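Local coordinates for short chain dehydrogenase (Mycobacterium smegmatis, PDB 3UCX), which probably acts as an NAD(P)-dependent oxidoreductase of the short-chain dehydrogenase family, with a Rossmann fold, at residues N94-V99 and V143-M148; N186-G191 and S237-M242. All coordinates share one frame; numbering follows the deposited sequence.

Contact 1: residues N94-V99 and V143-M148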
loop_
_atom_site.group_PDB
_atom_site.type_symbol
_atom_site.label_atom_id
_atom_site.label_comp_id
_atom_site.label_asym_id
_atom_site.label_seq_id
_atom_site.Cartn_x
_atom_site.Cartn_y
_atom_site.Cartn_z
ATOM N N ASN A 94 -7.357 1.636 -22.595
ATOM C CA ASN A 94 -7.200 3.075 -22.551
ATOM C C ASN A 94 -5.701 3.356 -22.435
ATOM O O ASN A 94 -5.097 3.173 -21.367
ATOM C CB ASN A 94 -7.963 3.648 -21.371
ATOM C CG ASN A 94 -9.453 3.732 -21.643
ATOM O OD1 ASN A 94 -9.860 4.268 -22.672
ATOM N ND2 ASN A 94 -10.265 3.164 -20.759
ATOM N N ASN A 95 -5.098 3.757 -23.545
ATOM C CA ASN A 95 -3.644 3.942 -23.562
ATOM C C ASN A 95 -3.336 5.328 -23.084
ATOM O O ASN A 95 -4.092 6.266 -23.384
ATOM C CB ASN A 95 -3.060 3.703 -24.925
ATOM C CG ASN A 95 -1.547 3.847 -24.944
ATOM O OD1 ASN A 95 -0.873 3.607 -23.953
ATOM N ND2 ASN A 95 -1.030 4.317 -26.039
ATOM N N ALA A 96 -2.226 5.452 -22.337
ATOM C CA ALA A 96 -1.813 6.733 -21.736
ATOM C C ALA A 96 -1.099 7.553 -22.809
ATOM O O ALA A 96 0.078 7.316 -23.084
ATOM C CB ALA A 96 -0.893 6.505 -20.540
ATOM N N PHE A 97 -1.806 8.495 -23.426
ATOM C CA PHE A 97 -1.223 9.275 -24.532
ATOM C C PHE A 97 -0.689 10.635 -24.056
ATOM O O PHE A 97 0.431 11.018 -24.410
ATOM C CB PHE A 97 -2.245 9.462 -25.668
ATOM N N ARG A 98 -1.486 11.348 -23.253
ATOM C CA ARG A 98 -1.180 12.729 -22.850
ATOM C C ARG A 98 0.262 12.884 -22.325
ATOM O O ARG A 98 0.731 12.082 -21.504
ATOM C CB ARG A 98 -2.193 13.226 -21.805
ATOM N N VAL A 99 0.957 13.910 -22.824
ATOM C CA VAL A 99 2.360 14.161 -22.474
ATOM C C VAL A 99 2.419 15.006 -21.197
ATOM O O VAL A 99 1.906 16.118 -21.173
ATOM C CB VAL A 99 3.110 14.891 -23.609
ATOM N N VAL A 143 -8.348 -2.765 -19.824
ATOM C CA VAL A 143 -7.012 -2.457 -19.297
ATOM C C VAL A 143 -6.765 -0.973 -19.441
ATOM O O VAL A 143 -6.708 -0.445 -20.563
ATOM C CB VAL A 143 -5.864 -3.212 -20.000
ATOM C CG1 VAL A 143 -4.542 -2.973 -19.247
ATOM C CG2 VAL A 143 -6.155 -4.700 -20.084
ATOM N N ASN A 144 -6.576 -0.308 -18.308
ATOM C CA ASN A 144 -6.203 1.085 -18.291
ATOM C C ASN A 144 -4.702 1.210 -18.082
ATOM O O ASN A 144 -4.178 0.717 -17.088
ATOM C CB ASN A 144 -6.966 1.834 -17.206
ATOM C CG ASN A 144 -8.442 1.939 -17.506
ATOM O OD1 ASN A 144 -8.832 1.921 -18.662
ATOM N ND2 ASN A 144 -9.269 2.018 -16.461
ATOM N N VAL A 145 -4.021 1.845 -19.033
ATOM C CA VAL A 145 -2.594 2.100 -18.910
ATOM C C VAL A 145 -2.427 3.285 -17.992
ATOM O O VAL A 145 -2.889 4.409 -18.283
ATOM C CB VAL A 145 -1.914 2.326 -20.259
ATOM C CG1 VAL A 145 -0.402 2.602 -20.070
ATOM C CG2 VAL A 145 -2.143 1.111 -21.155
ATOM N N ASN A 146 -1.810 3.023 -16.845
ATOM C CA ASN A 146 -1.571 4.044 -15.845
ATOM C C ASN A 146 -0.060 4.400 -15.853
ATOM O O ASN A 146 0.542 4.524 -16.935
ATOM C CB ASN A 146 -2.117 3.535 -14.497
ATOM C CG ASN A 146 -2.406 4.651 -13.512
ATOM O OD1 ASN A 146 -1.465 5.304 -13.036
ATOM N ND2 ASN A 146 -3.702 4.871 -13.177
ATOM N N SER A 147 0.552 4.602 -14.696
ATOM C CA SER A 147 1.931 5.086 -14.644
ATOM C C SER A 147 2.574 4.830 -13.297
ATOM O O SER A 147 1.928 4.903 -12.258
ATOM C CB SER A 147 1.994 6.585 -14.923
ATOM O OG SER A 147 3.310 7.117 -14.702
ATOM N N MET A 148 3.871 4.535 -13.339
ATOM C CA MET A 148 4.732 4.456 -12.144
ATOM C C MET A 148 4.650 5.659 -11.225
ATOM O O MET A 148 4.958 5.555 -10.055
ATOM C CB MET A 148 6.188 4.254 -12.599
ATOM C CG MET A 148 7.140 3.801 -11.516
ATOM S SD MET A 148 8.783 3.402 -12.163
ATOM C CE MET A 148 9.401 5.059 -12.546
HETATM O O HOH W 1 -5.814 4.501 -18.965
#
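Asn-94 and Asn-144 lie side by side and point the same way, off one face of a parallel sheet. Their amide planes are 32° apart. ND2 of Asn-94 donates to OD1 of Asn-144 at 2.8 Å, and the bond is nearly straight at 166°. The acceptor lies almost in the amide plane of Asn-94, while the donor is tilted from the carbonyl plane of Asn-144. Both CG atoms stand anti to their own carbonyl carbon (chi1 -78° in Asn-94), which sets the two amides alongside. Asn-144 ND2 also bonds Ser-171 OG, so both ends of this amide are held.

The backbones pair as parallel strands. Asn-94 N donates to Val-143 O at 3.0 Å, and Val-145 N donates to Asn-94 O at 2.9 Å. Water 1 gives one hydrogen to Asn-94 O and one to Val-145 O, so it bridges the chains just where the strands separate.

Val-145 points toward the other segment. Its CG1 meets CB of Ala-96 at 4.0 Å, and CG2 lies 3.6 Å from Asn-94 O. Asn-95 runs alongside Val-145, and its ND2 bonds Gly-18 O.

The contact lies at the C-terminal ends of neighbouring central strands 91-94 and 141-145 in a Rossmann fold. Asn-94, Asn-95 and Ala-96 correspond to the first three residues of the family's NNAG motif; Phe-97 stands at the glycine position. Helix 110-130 covers Asn-94 on the asparagine face, and helix 158-179 supplies Ser-171. On the other face, helix 232-243 packs against Val-143 and Val-145.

Contact 2: residues N186-G191 and S237-M242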
loop_
_atom_site.group_PDB
_atom_site.type_symbol
_atom_site.label_atom_id
_atom_site.label_comp_id
_atom_site.label_asym_id
_atom_site.label_seq_id
_atom_site.Cartn_x
_atom_site.Cartn_y
_atom_site.Cartn_z
ATOM N N ASN A 186 -8.501 -3.984 -15.063
ATOM C CA ASN A 186 -7.165 -3.926 -14.451
ATOM C C ASN A 186 -6.355 -2.764 -15.005
ATOM O O ASN A 186 -6.713 -2.170 -16.046
ATOM C CB ASN A 186 -6.419 -5.249 -14.702
ATOM C CG ASN A 186 -7.086 -6.437 -14.026
ATOM O OD1 ASN A 186 -6.988 -6.601 -12.809
ATOM N ND2 ASN A 186 -7.806 -7.255 -14.810
ATOM N N SER A 187 -5.241 -2.468 -14.335
ATOM C CA SER A 187 -4.326 -1.411 -14.747
ATOM C C SER A 187 -2.919 -1.973 -14.955
ATOM O O SER A 187 -2.509 -2.943 -14.294
ATOM C CB SER A 187 -4.273 -0.321 -13.669
ATOM O OG SER A 187 -5.557 0.237 -13.393
ATOM N N VAL A 188 -2.186 -1.375 -15.892
ATOM C CA VAL A 188 -0.765 -1.667 -16.099
ATOM C C VAL A 188 0.001 -0.336 -15.888
ATOM O O VAL A 188 -0.384 0.713 -16.440
ATOM C CB VAL A 188 -0.483 -2.295 -17.471
ATOM C CG1 VAL A 188 1.030 -2.393 -17.752
ATOM C CG2 VAL A 188 -1.164 -3.671 -17.613
ATOM N N LEU A 189 1.015 -0.379 -15.026
ATOM C CA LEU A 189 1.730 0.819 -14.555
ATOM C C LEU A 189 3.187 0.775 -15.007
ATOM O O LEU A 189 4.043 0.252 -14.310
ATOM C CB LEU A 189 1.699 0.915 -13.034
ATOM C CG LEU A 189 0.391 1.396 -12.393
ATOM C CD1 LEU A 189 -0.775 0.501 -12.823
ATOM C CD2 LEU A 189 0.554 1.422 -10.871
ATOM N N PRO A 190 3.462 1.319 -16.182
ATOM C CA PRO A 190 4.856 1.390 -16.618
ATOM C C PRO A 190 5.551 2.650 -16.120
ATOM O O PRO A 190 4.887 3.684 -15.870
ATOM C CB PRO A 190 4.722 1.438 -18.136
ATOM C CG PRO A 190 3.446 2.191 -18.352
ATOM C CD PRO A 190 2.529 1.802 -17.214
ATOM N N GLY A 191 6.873 2.579 -15.987
ATOM C CA GLY A 191 7.676 3.787 -15.881
ATOM C C GLY A 191 8.034 4.251 -17.285
ATOM O O GLY A 191 7.187 4.259 -18.178
ATOM N N SER A 237 3.312 -6.789 -23.507
ATOM C CA SER A 237 3.069 -8.153 -23.021
ATOM C C SER A 237 2.194 -8.194 -21.752
ATOM O O SER A 237 1.322 -9.057 -21.614
ATOM C CB SER A 237 4.385 -8.866 -22.729
ATOM O OG SER A 237 5.106 -9.132 -23.935
ATOM N N ALA A 238 2.474 -7.304 -20.813
ATOM C CA ALA A 238 1.684 -7.192 -19.573
ATOM C C ALA A 238 0.220 -6.833 -19.878
ATOM O O ALA A 238 -0.698 -7.391 -19.283
ATOM C CB ALA A 238 2.287 -6.140 -18.655
ATOM N N ILE A 239 0.022 -5.904 -20.806
ATOM C CA ILE A 239 -1.323 -5.461 -21.197
ATOM C C ILE A 239 -2.070 -6.602 -21.887
ATOM O O ILE A 239 -3.236 -6.870 -21.596
ATOM C CB ILE A 239 -1.256 -4.223 -22.110
ATOM C CG1 ILE A 239 -0.731 -3.026 -21.329
ATOM C CG2 ILE A 239 -2.613 -3.909 -22.732
ATOM C CD1 ILE A 239 -0.275 -1.881 -22.209
ATOM N N LEU A 240 -1.398 -7.277 -22.810
ATOM C CA LEU A 240 -1.983 -8.457 -23.469
ATOM C C LEU A 240 -2.399 -9.539 -22.479
ATOM O O LEU A 240 -3.505 -10.098 -22.600
ATOM C CB LEU A 240 -1.037 -9.032 -24.523
ATOM C CG LEU A 240 -1.225 -8.461 -25.935
ATOM C CD1 LEU A 240 -1.002 -6.949 -25.975
ATOM C CD2 LEU A 240 -0.246 -9.183 -26.848
ATOM N N PHE A 241 -1.549 -9.826 -21.490
ATOM C CA PHE A 241 -1.879 -10.797 -20.447
ATOM C C PHE A 241 -3.177 -10.411 -19.728
ATOM O O PHE A 241 -4.114 -11.217 -19.654
ATOM C CB PHE A 241 -0.747 -10.920 -19.424
ATOM C CG PHE A 241 -1.139 -11.619 -18.161
ATOM C CD1 PHE A 241 -1.328 -12.979 -18.138
ATOM C CD2 PHE A 241 -1.344 -10.909 -17.011
ATOM C CE1 PHE A 241 -1.693 -13.633 -16.955
ATOM C CE2 PHE A 241 -1.718 -11.536 -15.833
ATOM C CZ PHE A 241 -1.890 -12.909 -15.819
ATOM N N MET A 242 -3.223 -9.168 -19.245
ATOM C CA MET A 242 -4.401 -8.657 -18.527
ATOM C C MET A 242 -5.664 -8.637 -19.394
ATOM O O MET A 242 -6.769 -8.811 -18.878
ATOM C CB MET A 242 -4.139 -7.247 -18.004
ATOM C CG MET A 242 -3.237 -7.184 -16.787
ATOM S SD MET A 242 -3.998 -8.023 -15.373
ATOM C CE MET A 242 -3.122 -7.264 -14.000
HETATM O O HOH W 2 -8.082 -6.552 -17.620
#
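Val-188 carries the apolar part of this contact, reaching from the strand to three residues of the helix. Its CG2 lies 3.8 Å from CG1 of Ile-239, and the two side chains cross at about a right angle. The other branch, CG1, meets CB of Ala-238 at 4.1 Å. CG2 also touches CG of Met-242 at 4.2 Å. The valine thus sits against successive turns of the helix. CG1 stands anti to the backbone N (chi1 171°) and is the branch that reaches Ala-238, while CG2, beside the N, reaches Met-242.

A second kind of packing sets a thioether against an amide. The SD of Met-242 is 3.7 Å from CG of Asn-186, and its CE is 3.9 Å from CB of Asn-186. The methionine chain bends at chi2 (-63°), which lays SD over the face of the Asn-186 amide; the two side chains cross at about a right angle.

The polar link is indirect. Water 2 accepts from ND2 of Asn-186 at 2.9 Å and donates to Met-242 O, near the C-terminal end of the helix. The buried amide has further partners: ND2 bonds Ile-250 O and OD1 bonds Gln-253 N.

Strand 186-190 and helix 237-242 run almost antiparallel, at 172°, with their axes 8.8 Å apart. This is a helix laid on one face of a parallel sheet, as in Rossmann folds. Strands 141-145 and 254-257 flank strand 184-190, and Val-143 and Val-257 complete the apolar layer. Helix 23-33 lies beside the helix, touching Ile-239. Phe-241 of helix 232-243 itself stacks on Phe-241 of a second subunit.

How the contacts relate
Both contacts are buried and share one parallel sheet, their centres about 10 Å apart. Contact 1 joins two neighbouring strands and the loop ends beyond them, close to the centre of the chain. It is mostly polar, built from backbone bonds and an amide pair. Contact 2 joins the next strand to a helix on one face and is mostly apolar, with no direct hydrogen bond across it. That helix also meets a second subunit, whereas no other chain touches contact 1. The two are tied directly: Asn-146 N probably bonds Val-188 O, and Met-148 N probably bonds Pro-190 O. Ile-239 further serves both, reaching Val-143 and Val-145 as well as Val-188.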